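PDB 1VL5: BH2331 protein from Bacillus halodurans, which is of unknown specific function but is probably a methyltransferase that uses S-adenosylmethionine as its methyl donor. Local coordinates for residues A33-N38 against N53-F58; G37-L42 against R103-T108. All blocks are in the same frame, centred on the assembly; numbering follows the deposited sequence.

Contact 1: residues A33-N38 against N53-F58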
loop_
_atom_site.group_PDB
_atom_site.type_symbol
_atom_site.label_atom_id
_atom_site.label_comp_id
_atom_site.label_asym_id
_atom_site.label_seq_id
_atom_site.Cartn_x
_atom_site.Cartn_y
_atom_site.Cartn_z
ATOM N N ALA A 33 4.436 -14.349 -3.257
ATOM C CA ALA A 33 3.524 -14.574 -4.393
ATOM C C ALA A 33 3.541 -16.012 -4.882
ATOM O O ALA A 33 2.521 -16.581 -5.246
ATOM C CB ALA A 33 3.867 -13.605 -5.544
ATOM N N ALA A 34 4.732 -16.599 -4.908
ATOM C CA ALA A 34 4.894 -17.991 -5.260
ATOM C C ALA A 34 4.444 -18.202 -6.721
ATOM O O ALA A 34 3.671 -19.076 -7.031
ATOM C CB ALA A 34 4.138 -18.893 -4.304
ATOM N N LEU A 35 4.984 -17.385 -7.612
ATOM C CA LEU A 35 4.510 -17.322 -8.998
ATOM C C LEU A 35 4.765 -18.580 -9.741
ATOM O O LEU A 35 5.799 -19.225 -9.538
ATOM C CB LEU A 35 5.195 -16.194 -9.732
ATOM C CG LEU A 35 5.004 -14.795 -9.219
ATOM C CD1 LEU A 35 5.897 -13.905 -10.082
ATOM C CD2 LEU A 35 3.532 -14.396 -9.292
ATOM N N LYS A 36 3.860 -18.893 -10.658
ATOM C CA LYS A 36 3.947 -20.089 -11.509
ATOM C C LYS A 36 4.304 -19.806 -12.983
ATOM O O LYS A 36 4.647 -20.736 -13.688
ATOM C CB LYS A 36 2.633 -20.857 -11.484
ATOM C CG LYS A 36 2.143 -21.270 -10.098
ATOM N N GLY A 37 4.194 -18.563 -13.449
ATOM C CA GLY A 37 4.600 -18.214 -14.777
ATOM C C GLY A 37 3.420 -18.053 -15.727
ATOM O O GLY A 37 3.565 -17.487 -16.778
ATOM N N ASN A 38 2.228 -18.480 -15.334
ATOM C CA ASN A 38 1.083 -18.402 -16.243
ATOM C C ASN A 38 0.132 -17.250 -15.922
ATOM O O ASN A 38 -0.927 -17.139 -16.498
ATOM C CB ASN A 38 0.267 -19.691 -16.153
ATOM C CG ASN A 38 -0.348 -19.888 -14.782
ATOM O OD1 ASN A 38 0.209 -19.479 -13.771
ATOM N ND2 ASN A 38 -1.504 -20.517 -14.743
ATOM N N ASN A 53 6.171 -3.606 -12.786
ATOM C CA ASN A 53 7.542 -3.732 -13.296
ATOM C C ASN A 53 8.221 -5.009 -12.792
ATOM O O ASN A 53 8.834 -5.739 -13.564
ATOM C CB ASN A 53 8.376 -2.567 -12.788
ATOM C CG ASN A 53 9.751 -2.539 -13.393
ATOM O OD1 ASN A 53 9.909 -2.238 -14.573
ATOM N ND2 ASN A 53 10.767 -2.807 -12.562
ATOM N N ALA A 54 8.093 -5.234 -11.477
ATOM C CA ALA A 54 8.685 -6.411 -10.846
ATOM C C ALA A 54 8.049 -7.726 -11.288
ATOM O O ALA A 54 8.752 -8.699 -11.442
ATOM C CB ALA A 54 8.598 -6.271 -9.333
ATOM N N PHE A 55 6.733 -7.751 -11.497
ATOM C CA PHE A 55 6.003 -8.994 -11.792
ATOM C C PHE A 55 6.136 -9.390 -13.260
ATOM O O PHE A 55 6.187 -10.599 -13.614
ATOM C CB PHE A 55 4.515 -8.865 -11.395
ATOM C CG PHE A 55 4.220 -9.256 -9.953
ATOM C CD1 PHE A 55 4.653 -8.490 -8.908
ATOM C CD2 PHE A 55 3.525 -10.401 -9.668
ATOM C CE1 PHE A 55 4.402 -8.849 -7.593
ATOM C CE2 PHE A 55 3.239 -10.742 -8.376
ATOM C CZ PHE A 55 3.694 -9.971 -7.329
ATOM N N ALA A 56 6.233 -8.365 -14.103
ATOM C CA ALA A 56 6.185 -8.527 -15.578
ATOM C C ALA A 56 7.032 -9.647 -16.173
ATOM O O ALA A 56 6.516 -10.454 -16.959
ATOM C CB ALA A 56 6.492 -7.189 -16.291
ATOM N N PRO A 57 8.324 -9.716 -15.823
ATOM C CA PRO A 57 9.140 -10.765 -16.454
ATOM C C PRO A 57 8.724 -12.193 -16.097
ATOM O O PRO A 57 9.064 -13.106 -16.804
ATOM C CB PRO A 57 10.541 -10.525 -15.898
ATOM C CG PRO A 57 10.475 -9.421 -15.001
ATOM C CD PRO A 57 9.087 -8.938 -14.830
ATOM N N PHE A 58 8.027 -12.388 -14.979
ATOM C CA PHE A 58 7.759 -13.719 -14.456
ATOM C C PHE A 58 6.321 -14.213 -14.692
ATOM O O PHE A 58 5.948 -15.284 -14.225
ATOM C CB PHE A 58 7.982 -13.664 -12.935
ATOM C CG PHE A 58 9.387 -13.287 -12.556
ATOM C CD1 PHE A 58 10.432 -14.170 -12.778
ATOM C CD2 PHE A 58 9.662 -12.048 -12.014
ATOM C CE1 PHE A 58 11.737 -13.831 -12.453
ATOM C CE2 PHE A 58 10.938 -11.709 -11.676
ATOM C CZ PHE A 58 11.985 -12.605 -11.904
#

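Contact 2: residues G37-L42 against R103-T108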
loop_
_atom_site.group_PDB
_atom_site.type_symbol
_atom_site.label_atom_id
_atom_site.label_comp_id
_atom_site.label_asym_id
_atom_site.label_seq_id
_atom_site.Cartn_x
_atom_site.Cartn_y
_atom_site.Cartn_z
ATOM N N GLY A 37 4.194 -18.563 -13.449
ATOM C CA GLY A 37 4.600 -18.214 -14.777
ATOM C C GLY A 37 3.420 -18.053 -15.727
ATOM O O GLY A 37 3.565 -17.487 -16.778
ATOM N N ASN A 38 2.228 -18.480 -15.334
ATOM C CA ASN A 38 1.083 -18.402 -16.243
ATOM C C ASN A 38 0.132 -17.250 -15.922
ATOM O O ASN A 38 -0.927 -17.139 -16.498
ATOM C CB ASN A 38 0.267 -19.691 -16.153
ATOM C CG ASN A 38 -0.348 -19.888 -14.782
ATOM O OD1 ASN A 38 0.209 -19.479 -13.771
ATOM N ND2 ASN A 38 -1.504 -20.517 -14.743
ATOM N N GLU A 39 0.460 -16.422 -14.955
ATOM C CA GLU A 39 -0.568 -15.569 -14.364
ATOM C C GLU A 39 -0.903 -14.337 -15.197
ATOM O O GLU A 39 -0.048 -13.729 -15.859
ATOM C CB GLU A 39 -0.137 -15.133 -12.972
ATOM C CG GLU A 39 -0.134 -16.254 -11.936
ATOM C CD GLU A 39 1.235 -16.899 -11.766
ATOM O OE1 GLU A 39 2.124 -16.655 -12.588
ATOM O OE2 GLU A 39 1.425 -17.633 -10.782
ATOM N N GLU A 40 -2.162 -13.969 -15.155
ATOM C CA GLU A 40 -2.569 -12.644 -15.495
ATOM C C GLU A 40 -2.805 -11.858 -14.192
ATOM O O GLU A 40 -3.610 -12.251 -13.354
ATOM C CB GLU A 40 -3.817 -12.678 -16.327
ATOM C CG GLU A 40 -4.125 -11.299 -16.918
ATOM C CD GLU A 40 -4.948 -11.413 -18.160
ATOM O OE1 GLU A 40 -4.670 -12.368 -18.946
ATOM O OE2 GLU A 40 -5.853 -10.565 -18.319
ATOM N N VAL A 41 -2.073 -10.750 -14.065
ATOM C CA VAL A 41 -1.958 -9.968 -12.856
ATOM C C VAL A 41 -2.581 -8.596 -13.074
ATOM O O VAL A 41 -2.317 -7.970 -14.080
ATOM C CB VAL A 41 -0.507 -9.788 -12.494
ATOM C CG1 VAL A 41 -0.338 -8.941 -11.176
ATOM C CG2 VAL A 41 0.194 -11.119 -12.366
ATOM N N LEU A 42 -3.410 -8.137 -12.120
ATOM C CA LEU A 42 -3.870 -6.782 -12.083
ATOM C C LEU A 42 -3.170 -6.027 -10.945
ATOM O O LEU A 42 -3.319 -6.374 -9.748
ATOM C CB LEU A 42 -5.392 -6.775 -11.857
ATOM C CG LEU A 42 -6.080 -5.455 -11.584
ATOM C CD1 LEU A 42 -6.022 -4.695 -12.840
ATOM C CD2 LEU A 42 -7.530 -5.610 -11.074
ATOM N N ARG A 103 -11.358 -12.816 -13.975
ATOM C CA ARG A 103 -10.362 -12.594 -15.031
ATOM C C ARG A 103 -8.885 -12.837 -14.596
ATOM O O ARG A 103 -8.081 -13.404 -15.352
ATOM C CB ARG A 103 -10.491 -11.193 -15.528
ATOM C CG ARG A 103 -9.384 -10.829 -16.400
ATOM C CD ARG A 103 -9.722 -9.761 -17.310
ATOM N NE ARG A 103 -8.504 -9.434 -18.045
ATOM C CZ ARG A 103 -8.359 -8.332 -18.747
ATOM N NH1 ARG A 103 -9.381 -7.519 -18.882
ATOM N NH2 ARG A 103 -7.211 -8.078 -19.359
ATOM N N PHE A 104 -8.535 -12.445 -13.363
ATOM C CA PHE A 104 -7.141 -12.440 -12.936
ATOM C C PHE A 104 -6.744 -13.597 -12.054
ATOM O O PHE A 104 -7.506 -14.015 -11.194
ATOM C CB PHE A 104 -6.850 -11.074 -12.241
ATOM C CG PHE A 104 -7.046 -9.900 -13.162
ATOM C CD1 PHE A 104 -6.102 -9.635 -14.163
ATOM C CD2 PHE A 104 -8.218 -9.161 -13.158
ATOM C CE1 PHE A 104 -6.289 -8.594 -15.042
ATOM C CE2 PHE A 104 -8.419 -8.101 -14.068
ATOM C CZ PHE A 104 -7.423 -7.840 -15.023
ATOM N N HIS A 105 -5.500 -14.099 -12.202
ATOM C CA HIS A 105 -4.949 -15.006 -11.196
ATOM C C HIS A 105 -4.486 -14.281 -9.937
ATOM O O HIS A 105 -4.566 -14.830 -8.829
ATOM C CB HIS A 105 -3.807 -15.804 -11.777
ATOM C CG HIS A 105 -4.183 -16.549 -13.021
ATOM N ND1 HIS A 105 -4.139 -15.968 -14.271
ATOM C CD2 HIS A 105 -4.611 -17.817 -13.207
ATOM C CE1 HIS A 105 -4.485 -16.867 -15.177
ATOM N NE2 HIS A 105 -4.784 -17.996 -14.559
ATOM N N ILE A 106 -3.997 -13.040 -10.114
ATOM C CA ILE A 106 -3.438 -12.249 -9.028
ATOM C C ILE A 106 -3.939 -10.824 -9.091
ATOM O O ILE A 106 -4.008 -10.253 -10.138
ATOM C CB ILE A 106 -1.862 -12.265 -9.052
ATOM C CG1 ILE A 106 -1.329 -13.689 -8.929
ATOM C CG2 ILE A 106 -1.318 -11.385 -7.914
ATOM C CD1 ILE A 106 0.178 -13.819 -9.087
ATOM N N VAL A 107 -4.315 -10.263 -7.945
ATOM C CA VAL A 107 -4.492 -8.831 -7.833
ATOM C C VAL A 107 -3.447 -8.372 -6.850
ATOM O O VAL A 107 -3.356 -8.919 -5.751
ATOM C CB VAL A 107 -5.909 -8.433 -7.348
ATOM C CG1 VAL A 107 -6.015 -6.934 -7.173
ATOM C CG2 VAL A 107 -6.951 -8.872 -8.314
ATOM N N THR A 108 -2.664 -7.378 -7.241
ATOM C CA THR A 108 -1.729 -6.728 -6.345
ATOM C C THR A 108 -2.107 -5.289 -6.055
ATOM O O THR A 108 -2.688 -4.586 -6.901
ATOM C CB THR A 108 -0.261 -6.725 -6.888
ATOM O OG1 THR A 108 -0.186 -6.304 -8.272
ATOM C CG2 THR A 108 0.332 -8.042 -6.764
#

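Contact 1: residues A33-N38 against N53-F58
Leu35, on the connection between helix 26-33 and strand 40-44, and Ala33, at the end of that helix, meet Phe55 on helix 50-55 and Phe58 just after it; helix 50-55 is the first helix after strand 40-44 in a Rossmann-like methyltransferase fold. The two segments bury 223 Å² between them, both sides summed. Leu35 divides its two methyls between the aromatic residues. Leu35 CD2 lies 3.8 Å from CE2 of Phe55, with CD2 of that ring a little farther off. The other branch meets the root of the second aromatic side chain and not its ring: Leu35 CD1 is 3.5 Å from CB of Phe58, and these two side chains cross at about a right angle. CG of Leu35 is anti to its carbonyl carbon (chi1 -61°), and the fork beyond it straddles the two neighbours. CB of Ala33, in the last turn of helix 26-33, is 4.1 Å from CZ of Phe55, and the same ring also touches Leu29 and Met30 of that helix. An alanine in place of Phe55 would probably leave a gap beside Leu35 CD2 and Ala33 CB, the leucine methyl losing one of its neighbours. After strand 40-44 the chain returns as helix 50-55, and the side chains of Phe55 and Phe58 meet the loop that preceded the strand. Phe58 N donates to Phe55 O at 2.9 Å. No hydrogen bond joins the two segments; a CA-H...O contact runs from Gly37 CA to Phe58 O, 3.3 Å long and nearly straight at the hydrogen (169°). Gly37 has positive phi (103°), and a beta carbon there would be jammed against the carbonyl oxygen of Lys36.

Contact 2: residues G37-L42 against R103-T108
Leu42 presses CB onto one face of the Phe104 ring, 3.6 Å from its centroid and almost on the ring normal, a CH-pi contact. CG of Arg103 lies over the centre of the opposite face, which holds the ring between an aliphatic group on each side. Phe99 meets the same ring edge-to-face. Arg103 runs extended from CG to NE and grips Glu40 side-on: NE and NH2 both donate to the single oxygen OE2, NE at 2.9 Å. That oxygen lies in the guanidinium plane, while the carboxylate plane is turned 84° from it, and the two donors reach OE2 from opposite faces of the carboxylate. This salt bridge flanks the ring, and CG of Glu40 is 3.8 Å from Phe104 CD1. Glu40 N donates to His105 ND1 over 2.9 Å, nearly straight but tilted 28° from the imidazole plane, with ND1 as acceptor. In return Glu40 O accepts from His105 N at 2.9 Å, and weakly from Ile106 N. CB of His105 also packs on CG of Glu39, whose carboxylate turns back to accept from the N atoms of Gly37 and Lys36. Past the corner at His105, Val41 and Ile106 lie side by side, pointing the same way. Leu42 N donates to Ile106 O at 3.0 Å and Thr108 N to Leu42 O at 2.8 Å, a parallel ladder in which the axes of the short strands 40-42 and 106-108 are inclined by 27°. Such pairing of strand 40-44 with strand 104-110 belongs to the central parallel sheet of the Rossmann-like methyltransferase fold.

In the fold
Contacts 1 and 2 lie about 9 Å apart, centre to centre, on the same side of the chain's centre, and share Gly37 and Asn38. Along the chain the loop 33-38 leads into strand 40-44, helix 50-55 follows, and strand 104-110 comes much later. Contact 2 thus joins neighbouring strands within the sheet, whereas contact 1 sets helix 50-55 against the loop that leads into strand 40-44. They also touch directly: Leu35 CD2 is 3.4 Å from Ile106 CD1, and Phe55 CZ is 3.9 Å from Thr108 CG2. Between strand 40-44 and helix 50-55 runs a glycine-rich loop with Gly47 and Gly49, consistent with the S-adenosylmethionine-binding loop of such methyltransferases.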